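Local coordinates for OBG-type G domain-containing protein (Pyrococcus horikoshii, PDB 2E87) that binds GDP and is probably a GTP-binding protein of the Obg/NOG1 type, although its cellular role is unknown, at residues A[171-176]-A[219-224]; A[197-202]-A[237-242]; A[254-259]-A[285-290]. All coordinates share one frame; numbering follows the deposited sequence.

Interaction 1: A[171-176]-A[219-224]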
loop_
_atom_site.group_PDB
_atom_site.type_symbol
_atom_site.label_atom_id
_atom_site.label_comp_id
_atom_site.label_asym_id
_atom_site.label_seq_id
_atom_site.Cartn_x
_atom_site.Cartn_y
_atom_site.Cartn_z
ATOM N N VAL A 171 -1.683 18.771 -0.025
ATOM C CA VAL A 171 -0.999 18.352 1.198
ATOM C C VAL A 171 -0.670 19.599 2.024
ATOM O O VAL A 171 0.077 20.465 1.574
ATOM C CB VAL A 171 0.317 17.581 0.855
ATOM C CG1 VAL A 171 1.042 17.190 2.108
ATOM C CG2 VAL A 171 -0.003 16.336 0.032
ATOM N N ILE A 172 -1.242 19.680 3.227
ATOM C CA ILE A 172 -1.036 20.811 4.125
ATOM C C ILE A 172 0.105 20.554 5.126
ATOM O O ILE A 172 0.050 19.605 5.906
ATOM C CB ILE A 172 -2.349 21.145 4.890
ATOM C CG1 ILE A 172 -3.464 21.445 3.894
ATOM C CG2 ILE A 172 -2.145 22.360 5.809
ATOM C CD1 ILE A 172 -4.857 21.547 4.540
ATOM N N ALA A 173 1.126 21.416 5.086
ATOM C CA ALA A 173 2.307 21.295 5.956
ATOM C C ALA A 173 2.499 22.488 6.916
ATOM O O ALA A 173 1.816 23.514 6.816
ATOM C CB ALA A 173 3.558 21.124 5.094
ATOM N N GLY A 174 3.435 22.336 7.846
ATOM C CA GLY A 174 3.715 23.392 8.796
ATOM C C GLY A 174 3.861 22.813 10.186
ATOM O O GLY A 174 3.426 21.687 10.435
ATOM N N HIS A 175 4.464 23.587 11.091
ATOM C CA HIS A 175 4.675 23.162 12.470
ATOM C C HIS A 175 3.377 22.808 13.179
ATOM O O HIS A 175 2.274 23.083 12.696
ATOM C CB HIS A 175 5.367 24.269 13.282
ATOM C CG HIS A 175 6.856 24.255 13.185
ATOM N ND1 HIS A 175 7.556 25.117 12.368
ATOM C CD2 HIS A 175 7.781 23.474 13.793
ATOM C CE1 HIS A 175 8.850 24.869 12.478
ATOM N NE2 HIS A 175 9.014 23.876 13.338
ATOM N N PRO A 176 3.494 22.201 14.361
ATOM C CA PRO A 176 2.291 21.836 15.098
ATOM C C PRO A 176 1.597 23.102 15.555
ATOM O O PRO A 176 2.251 24.105 15.849
ATOM C CB PRO A 176 2.842 21.029 16.274
ATOM C CG PRO A 176 4.161 20.480 15.727
ATOM C CD PRO A 176 4.700 21.681 15.025
ATOM N N ILE A 219 -5.363 16.737 2.634
ATOM C CA ILE A 219 -4.826 16.012 3.789
ATOM C C ILE A 219 -3.859 16.901 4.551
ATOM O O ILE A 219 -3.248 17.799 3.979
ATOM C CB ILE A 219 -4.041 14.729 3.400
ATOM C CG1 ILE A 219 -2.765 15.099 2.652
ATOM C CG2 ILE A 219 -4.893 13.824 2.543
ATOM C CD1 ILE A 219 -1.855 13.915 2.383
ATOM N N ASP A 220 -3.750 16.682 5.856
ATOM C CA ASP A 220 -2.773 17.441 6.635
ATOM C C ASP A 220 -1.665 16.463 7.021
ATOM O O ASP A 220 -1.812 15.243 6.857
ATOM C CB ASP A 220 -3.392 18.127 7.864
ATOM C CG ASP A 220 -4.081 17.173 8.805
ATOM O OD1 ASP A 220 -4.151 15.954 8.529
ATOM O OD2 ASP A 220 -4.563 17.672 9.840
ATOM N N THR A 221 -0.557 16.977 7.531
ATOM C CA THR A 221 0.561 16.104 7.817
ATOM C C THR A 221 1.116 16.080 9.231
ATOM O O THR A 221 2.333 16.050 9.424
ATOM C CB THR A 221 1.684 16.439 6.849
ATOM O OG1 THR A 221 2.029 17.823 6.982
ATOM C CG2 THR A 221 1.232 16.183 5.417
ATOM N N PRO A 222 0.240 16.058 10.240
ATOM C CA PRO A 222 0.797 16.035 11.600
ATOM C C PRO A 222 1.730 14.834 11.769
ATOM O O PRO A 222 1.426 13.727 11.324
ATOM C CB PRO A 222 -0.446 15.934 12.485
ATOM C CG PRO A 222 -1.369 15.066 11.641
ATOM C CD PRO A 222 -1.178 15.644 10.232
ATOM N N GLY A 223 2.871 15.064 12.403
ATOM C CA GLY A 223 3.814 13.989 12.616
ATOM C C GLY A 223 4.640 13.641 11.398
ATOM O O GLY A 223 5.511 12.778 11.480
ATOM N N LEU A 224 4.384 14.311 10.277
ATOM C CA LEU A 224 5.108 14.042 9.043
ATOM C C LEU A 224 5.846 15.272 8.481
ATOM O O LEU A 224 7.062 15.237 8.260
ATOM C CB LEU A 224 4.132 13.483 7.991
ATOM C CG LEU A 224 3.328 12.209 8.358
ATOM C CD1 LEU A 224 2.340 11.860 7.240
ATOM C CD2 LEU A 224 4.274 11.016 8.606
#
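Backbone hydrogen bonds set the register between two parallel strands, with V171 beside I219 and I172 beside D220. I172 N gives a nearly straight bond to I219 O, 2.9 Å with an N-H...O angle of 167°, the donor lying nearly along the C=O axis. I172 O carries the other end: T221 OG1 donates to it at 2.9 Å from above the carbonyl plane, while T221 N adds a weak, bent bond at 3.1 Å. The hydroxyl can take over where the strand pairing runs out because chi1 of T221, 58°, places OG1 between its own backbone N and carbonyl carbon, and the same rotation leaves CG2 beside the N. These are the ends of two nucleotide-site strands of a P-loop GTPase: A173 runs into G174, which fits the first glycine of a Walker A (P-loop) sequence and whose O accepts from K180 NZ, and D220 to G223 read DTPG, the DxxG (G3) sequence of this family. Apolar packing lies on the V171/I219 face. The V171 and I219 side chains lie side by side, pointing the same way, CG2 to CD1 3.8 Å, and V171 CG1 meets T221 CG2 at 3.5 Å, the two side chains crossing at about a right angle. The opposite face bears I172, packed on K180 and L184 of helix 180-187, and D220. The carboxylate of D220 leads away from I172; its OD2 is hydrogen-bonded by N205 ND2, and the side chain ends about 5 Å from the nearest atom of GDP.

Interaction 2: A[197-202]-A[237-242]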
loop_
_atom_site.group_PDB
_atom_site.type_symbol
_atom_site.label_atom_id
_atom_site.label_comp_id
_atom_site.label_asym_id
_atom_site.label_seq_id
_atom_site.Cartn_x
_atom_site.Cartn_y
_atom_site.Cartn_z
ATOM N N TYR A 197 -1.398 6.279 9.093
ATOM C CA TYR A 197 -0.184 6.587 8.371
ATOM C C TYR A 197 1.042 6.142 9.152
ATOM O O TYR A 197 1.181 6.447 10.336
ATOM C CB TYR A 197 -0.095 8.074 8.071
ATOM C CG TYR A 197 0.773 8.359 6.880
ATOM C CD1 TYR A 197 0.218 8.577 5.614
ATOM C CD2 TYR A 197 2.162 8.392 7.010
ATOM C CE1 TYR A 197 1.036 8.828 4.507
ATOM C CE2 TYR A 197 2.981 8.638 5.926
ATOM C CZ TYR A 197 2.422 8.861 4.679
ATOM O OH TYR A 197 3.264 9.160 3.640
ATOM N N PRO A 198 1.947 5.405 8.497
ATOM C CA PRO A 198 3.168 4.921 9.151
ATOM C C PRO A 198 3.931 6.026 9.880
ATOM O O PRO A 198 4.134 7.111 9.336
ATOM C CB PRO A 198 3.955 4.334 7.992
ATOM C CG PRO A 198 2.858 3.789 7.112
ATOM C CD PRO A 198 1.868 4.922 7.107
ATOM N N PHE A 199 4.336 5.751 11.117
ATOM C CA PHE A 199 5.094 6.702 11.944
ATOM C C PHE A 199 4.319 7.908 12.471
ATOM O O PHE A 199 4.906 8.941 12.803
ATOM C CB PHE A 199 6.347 7.187 11.198
ATOM C CG PHE A 199 7.280 6.081 10.826
ATOM C CD1 PHE A 199 7.079 5.347 9.668
ATOM C CD2 PHE A 199 8.314 5.717 11.674
ATOM C CE1 PHE A 199 7.888 4.264 9.360
ATOM C CE2 PHE A 199 9.132 4.635 11.379
ATOM C CZ PHE A 199 8.919 3.903 10.220
ATOM N N THR A 200 3.000 7.796 12.533
ATOM C CA THR A 200 2.216 8.893 13.073
ATOM C C THR A 200 1.509 8.343 14.292
ATOM O O THR A 200 1.246 7.138 14.393
ATOM C CB THR A 200 1.151 9.454 12.091
ATOM O OG1 THR A 200 0.157 8.453 11.825
ATOM C CG2 THR A 200 1.803 9.920 10.798
ATOM N N THR A 201 1.223 9.240 15.223
ATOM C CA THR A 201 0.553 8.887 16.460
ATOM C C THR A 201 -0.909 8.536 16.214
ATOM O O THR A 201 -1.329 7.403 16.436
ATOM C CB THR A 201 0.642 10.061 17.471
ATOM O OG1 THR A 201 0.183 11.269 16.845
ATOM C CG2 THR A 201 2.092 10.266 17.919
ATOM N N ARG A 202 -1.668 9.503 15.715
ATOM C CA ARG A 202 -3.091 9.301 15.489
ATOM C C ARG A 202 -3.534 9.406 14.031
ATOM O O ARG A 202 -4.709 9.640 13.761
ATOM C CB ARG A 202 -3.861 10.318 16.329
ATOM C CG ARG A 202 -3.269 10.503 17.714
ATOM C CD ARG A 202 -3.610 11.854 18.320
ATOM N NE ARG A 202 -2.691 12.185 19.406
ATOM C CZ ARG A 202 -2.556 11.470 20.520
ATOM N NH1 ARG A 202 -3.289 10.376 20.706
ATOM N NH2 ARG A 202 -1.676 11.838 21.444
ATOM N N LYS A 237 11.718 8.490 7.099
ATOM C CA LYS A 237 12.014 9.513 6.119
ATOM C C LYS A 237 11.401 9.069 4.780
ATOM O O LYS A 237 10.841 9.882 4.031
ATOM C CB LYS A 237 13.527 9.631 6.001
ATOM C CG LYS A 237 14.083 10.937 5.504
ATOM C CD LYS A 237 15.554 10.991 5.930
ATOM C CE LYS A 237 16.233 12.313 5.605
ATOM N NZ LYS A 237 17.639 12.333 6.136
ATOM N N GLN A 238 11.515 7.775 4.483
ATOM C CA GLN A 238 10.971 7.233 3.246
ATOM C C GLN A 238 9.438 7.323 3.301
ATOM O O GLN A 238 8.793 7.596 2.291
ATOM C CB GLN A 238 11.405 5.771 3.071
ATOM C CG GLN A 238 11.134 5.155 1.685
ATOM C CD GLN A 238 11.182 3.620 1.694
ATOM O OE1 GLN A 238 11.567 3.011 2.693
ATOM N NE2 GLN A 238 10.794 2.994 0.579
ATOM N N ALA A 239 8.871 7.102 4.486
ATOM C CA ALA A 239 7.424 7.158 4.694
ATOM C C ALA A 239 6.878 8.568 4.488
ATOM O O ALA A 239 5.770 8.757 3.967
ATOM C CB ALA A 239 7.078 6.683 6.097
ATOM N N ILE A 240 7.662 9.550 4.923
ATOM C CA ILE A 240 7.302 10.960 4.806
ATOM C C ILE A 240 7.437 11.382 3.359
ATOM O O ILE A 240 6.524 11.983 2.790
ATOM C CB ILE A 240 8.244 11.844 5.653
ATOM C CG1 ILE A 240 8.020 11.573 7.138
ATOM C CG2 ILE A 240 8.035 13.312 5.322
ATOM C CD1 ILE A 240 9.160 12.094 8.007
ATOM N N LEU A 241 8.572 11.051 2.754
ATOM C CA LEU A 241 8.810 11.439 1.376
ATOM C C LEU A 241 7.898 10.754 0.374
ATOM O O LEU A 241 7.855 11.145 -0.794
ATOM C CB LEU A 241 10.272 11.200 0.997
ATOM C CG LEU A 241 11.306 12.016 1.780
ATOM C CD1 LEU A 241 12.685 11.758 1.196
ATOM C CD2 LEU A 241 10.977 13.496 1.708
ATOM N N ALA A 242 7.176 9.733 0.827
ATOM C CA ALA A 242 6.243 9.025 -0.038
ATOM C C ALA A 242 5.148 10.002 -0.497
ATOM O O ALA A 242 4.539 9.810 -1.553
ATOM C CB ALA A 242 5.611 7.845 0.708
#
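Y197 reaches out of the loop between strands 193-195 and 204-211 to the last turn of helix 234-241. CG is anti to the backbone N (chi1 -156°); the bond to CB runs neither toward nor away from the helix, and only the far end of the ring closes on it. Along the ring, CD2 comes within 3.5 Å of L224 CD1, from the loop that follows strand 214-220. Further out, CE2 and CZ both lie 3.4 Å from A239 O, which sits at the ring edge, near its plane. OH then donates to A239 O at 2.6 Å, a short bond lying nearly along the C=O axis (162°). The acceptor lies where the in-plane O-H of a phenol can reach it, so the bond holds the ring's position and tilt. A242 CB, three residues on from A239, is a looser apolar neighbour of OH at 4.0 Å.

The methyl of A239 serves the next two residues. F199 CD1 approaches A239 CB obliquely at 3.8 Å, and P198 CB rests more loosely beside it. Both are brought to the helix by a type II turn from Y197 to T200 in which F199 has a positive phi of 71°. The turn is closed chiefly by T200 OG1, which donates to an in-plane lone pair of Y197 O at 2.7 Å; the backbone bond from T200 N is weak. Helix 76-86 covers this patch, L85 against P198 and V84 against F199, so the helical region meets the G domain here. The sequence YPFTT and its place between strands 193-195 and 204-211 are consistent with the switch I (G2) region of Obg-type GTPases, here packed on the helix that follows the DxxG loop.

Interaction 3: A[254-259]-A[285-290]. With GDP (guanosine-5'-diphosphate), chain F.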
loop_
_atom_site.group_PDB
_atom_site.type_symbol
_atom_site.label_atom_id
_atom_site.label_comp_id
_atom_site.label_asym_id
_atom_site.label_seq_id
_atom_site.Cartn_x
_atom_site.Cartn_y
_atom_site.Cartn_z
ATOM N N PHE A 254 2.334 29.270 7.682
ATOM C CA PHE A 254 3.208 29.955 8.638
ATOM C C PHE A 254 2.270 30.587 9.674
ATOM O O PHE A 254 1.142 30.947 9.342
ATOM C CB PHE A 254 3.976 31.113 7.993
ATOM C CG PHE A 254 5.163 30.701 7.178
ATOM C CD1 PHE A 254 5.079 30.633 5.791
ATOM C CD2 PHE A 254 6.381 30.423 7.793
ATOM C CE1 PHE A 254 6.191 30.299 5.030
ATOM C CE2 PHE A 254 7.495 30.089 7.048
ATOM C CZ PHE A 254 7.404 30.027 5.663
ATOM N N ASP A 255 2.739 30.724 10.913
ATOM C CA ASP A 255 1.967 31.368 11.978
ATOM C C ASP A 255 2.820 32.529 12.492
ATOM O O ASP A 255 3.608 32.372 13.422
ATOM C CB ASP A 255 1.668 30.392 13.127
ATOM C CG ASP A 255 1.059 31.092 14.347
ATOM O OD1 ASP A 255 0.669 32.277 14.218
ATOM O OD2 ASP A 255 0.964 30.467 15.432
ATOM N N PRO A 256 2.670 33.711 11.891
ATOM C CA PRO A 256 3.443 34.896 12.289
ATOM C C PRO A 256 3.299 35.325 13.748
ATOM O O PRO A 256 4.147 36.034 14.267
ATOM C CB PRO A 256 2.944 35.975 11.329
ATOM C CG PRO A 256 2.479 35.206 10.148
ATOM C CD PRO A 256 1.778 34.029 10.766
ATOM N N SER A 257 2.224 34.897 14.397
ATOM C CA SER A 257 1.970 35.246 15.791
ATOM C C SER A 257 2.875 34.448 16.741
ATOM O O SER A 257 3.139 34.860 17.875
ATOM C CB SER A 257 0.515 34.939 16.135
ATOM O OG SER A 257 0.382 33.575 16.528
ATOM N N GLU A 258 3.325 33.294 16.264
ATOM C CA GLU A 258 4.175 32.392 17.020
ATOM C C GLU A 258 3.400 31.766 18.172
ATOM O O GLU A 258 3.984 31.134 19.047
ATOM C CB GLU A 258 5.444 33.109 17.511
ATOM C CG GLU A 258 6.327 33.611 16.359
ATOM C CD GLU A 258 7.587 34.356 16.807
ATOM O OE1 GLU A 258 7.759 34.582 18.013
ATOM O OE2 GLU A 258 8.407 34.720 15.942
ATOM N N HIS A 259 2.077 31.916 18.167
ATOM C CA HIS A 259 1.277 31.315 19.235
ATOM C C HIS A 259 1.334 29.800 19.125
ATOM O O HIS A 259 1.063 29.090 20.090
ATOM C CB HIS A 259 -0.168 31.801 19.176
ATOM C CG HIS A 259 -0.315 33.267 19.446
ATOM N ND1 HIS A 259 -1.479 33.959 19.196
ATOM C CD2 HIS A 259 0.568 34.176 19.921
ATOM C CE1 HIS A 259 -1.305 35.232 19.500
ATOM N NE2 HIS A 259 -0.071 35.391 19.941
ATOM N N VAL A 285 1.928 29.214 -0.323
ATOM C CA VAL A 285 2.213 29.666 1.028
ATOM C C VAL A 285 1.035 30.454 1.587
ATOM O O VAL A 285 0.501 31.361 0.945
ATOM C CB VAL A 285 3.450 30.565 1.057
ATOM C CG1 VAL A 285 3.721 31.001 2.476
ATOM C CG2 VAL A 285 4.651 29.829 0.461
ATOM N N VAL A 286 0.620 30.089 2.786
ATOM C CA VAL A 286 -0.472 30.759 3.446
ATOM C C VAL A 286 0.063 31.315 4.763
ATOM O O VAL A 286 0.793 30.625 5.485
ATOM C CB VAL A 286 -1.630 29.764 3.725
ATOM C CG1 VAL A 286 -2.488 30.270 4.855
ATOM C CG2 VAL A 286 -2.496 29.593 2.475
ATOM N N ILE A 287 -0.274 32.567 5.060
ATOM C CA ILE A 287 0.135 33.209 6.313
ATOM C C ILE A 287 -1.128 33.259 7.181
ATOM O O ILE A 287 -2.004 34.105 6.980
ATOM C CB ILE A 287 0.663 34.630 6.047
ATOM C CG1 ILE A 287 1.836 34.554 5.078
ATOM C CG2 ILE A 287 1.094 35.283 7.336
ATOM C CD1 ILE A 287 2.572 35.865 4.887
ATOM N N ASN A 288 -1.216 32.335 8.136
ATOM C CA ASN A 288 -2.383 32.202 9.007
ATOM C C ASN A 288 -2.358 33.068 10.252
ATOM O O ASN A 288 -1.403 33.796 10.487
ATOM C CB ASN A 288 -2.543 30.732 9.403
ATOM C CG ASN A 288 -3.948 30.395 9.888
ATOM O OD1 ASN A 288 -4.949 30.868 9.338
ATOM N ND2 ASN A 288 -4.026 29.550 10.905
ATOM N N LYS A 289 -3.417 32.976 11.055
ATOM C CA LYS A 289 -3.533 33.772 12.279
ATOM C C LYS A 289 -3.415 35.293 12.036
ATOM O O LYS A 289 -2.893 36.010 12.884
ATOM C CB LYS A 289 -2.462 33.361 13.310
ATOM C CG LYS A 289 -2.817 32.198 14.228
ATOM C CD LYS A 289 -2.417 30.869 13.638
ATOM C CE LYS A 289 -2.677 29.737 14.630
ATOM N NZ LYS A 289 -1.738 29.750 15.786
ATOM N N ILE A 290 -3.884 35.792 10.897
ATOM C CA ILE A 290 -3.789 37.229 10.653
ATOM C C ILE A 290 -4.683 38.028 11.610
ATOM O O ILE A 290 -4.475 39.225 11.807
ATOM C CB ILE A 290 -4.184 37.603 9.210
ATOM C CG1 ILE A 290 -5.616 37.150 8.920
ATOM C CG2 ILE A 290 -3.205 37.000 8.235
ATOM C CD1 ILE A 290 -6.083 37.498 7.529
HETATM P PB GDP F . -2.394 21.989 13.429
HETATM O O1B GDP F . -1.739 21.342 14.635
HETATM O O2B GDP F . -1.308 22.709 12.469
HETATM O O3B GDP F . -3.553 21.244 12.759
HETATM O O3A GDP F . -3.122 23.246 14.086
HETATM P PA GDP F . -4.690 23.464 14.416
HETATM O O1A GDP F . -5.519 23.405 13.180
HETATM O O2A GDP F . -5.162 22.334 15.476
HETATM O "O5'" GDP F . -4.810 24.933 15.058
HETATM C "C5'" GDP F . -4.037 24.967 16.272
HETATM C "C4'" GDP F . -4.628 26.011 17.238
HETATM O "O4'" GDP F . -4.662 27.332 16.576
HETATM C "C3'" GDP F . -6.084 25.768 17.637
HETATM O "O3'" GDP F . -6.653 25.847 18.947
HETATM C "C2'" GDP F . -6.863 26.466 16.506
HETATM O "O2'" GDP F . -8.152 26.840 17.034
HETATM C "C1'" GDP F . -6.074 27.758 16.456
HETATM N N9 GDP F . -6.245 28.483 15.188
HETATM C C8 GDP F . -6.339 27.953 13.927
HETATM N N7 GDP F . -6.485 28.906 13.045
HETATM C C5 GDP F . -6.490 30.105 13.679
HETATM C C6 GDP F . -6.616 31.476 13.256
HETATM O O6 GDP F . -6.758 31.760 12.071
HETATM N N1 GDP F . -6.570 32.460 14.217
HETATM C C2 GDP F . -6.409 32.140 15.561
HETATM N N2 GDP F . -6.368 33.139 16.494
HETATM N N3 GDP F . -6.297 30.880 15.960
HETATM C C4 GDP F . -6.331 29.845 15.066
#
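D255 OD1 accepts two hydrogen bonds, both from S257: the hydroxyl OG reaches its syn lone pair at 2.7 Å, and the backbone N comes from above the carboxylate plane, forming an Asx turn. S257 OG in turn accepts from H259 N, an ST turn. The other oxygen, OD2, is met from above the plane by K289 NZ at 2.8 Å, a salt bridge, and takes the amide of C260. Bends at chi2 (89°) and chi4 lay the lysine chain across the D255 carboxylate, CD 3.4 Å from OD1. Its aliphatic part lies over one face of the guanine, CG above N1 at 3.8 Å and CE reaching the ribose edge, 3.7 Å from O4'. N288 ND2 stands 3.3 Å from GDP N7; ND2 donates to V178 O and OD1 accepts from A317 N, which fixes the amide's flip. Behind the site the strands pair in parallel, F254 N to V286 O and N288 N to F254 O, while V285 CG1 meets the F254 ring edge. With D255 placed to position the lysine from the second shell, N288, K289 and D291, whose OD1 hydrogen-bonds GDP, form the guanine-recognising NKxD (G4) motif of P-loop GTPases.

How the interactions relate
Interaction 1 is wholly buried; interaction 2 is buried except for partly exposed F199; interaction 3 is buried at its strands but reaches the surface at H259. Interactions 1 and 3 belong to one sheet: interaction 1 joins strands 214-220 and 169-173, interaction 3 the next two, 249-254 and 283-287. Each runs from parallel backbone pairing into a nucleotide-site loop, towards the phosphates in the first and at the base in the second, where a salt bridge is added. Their nearest atoms are about 6 Å apart. Interaction 2 lies away from GDP, a loop-to-helix contact of one hydroxyl bond and small apolar groups. It touches interaction 1 through L224.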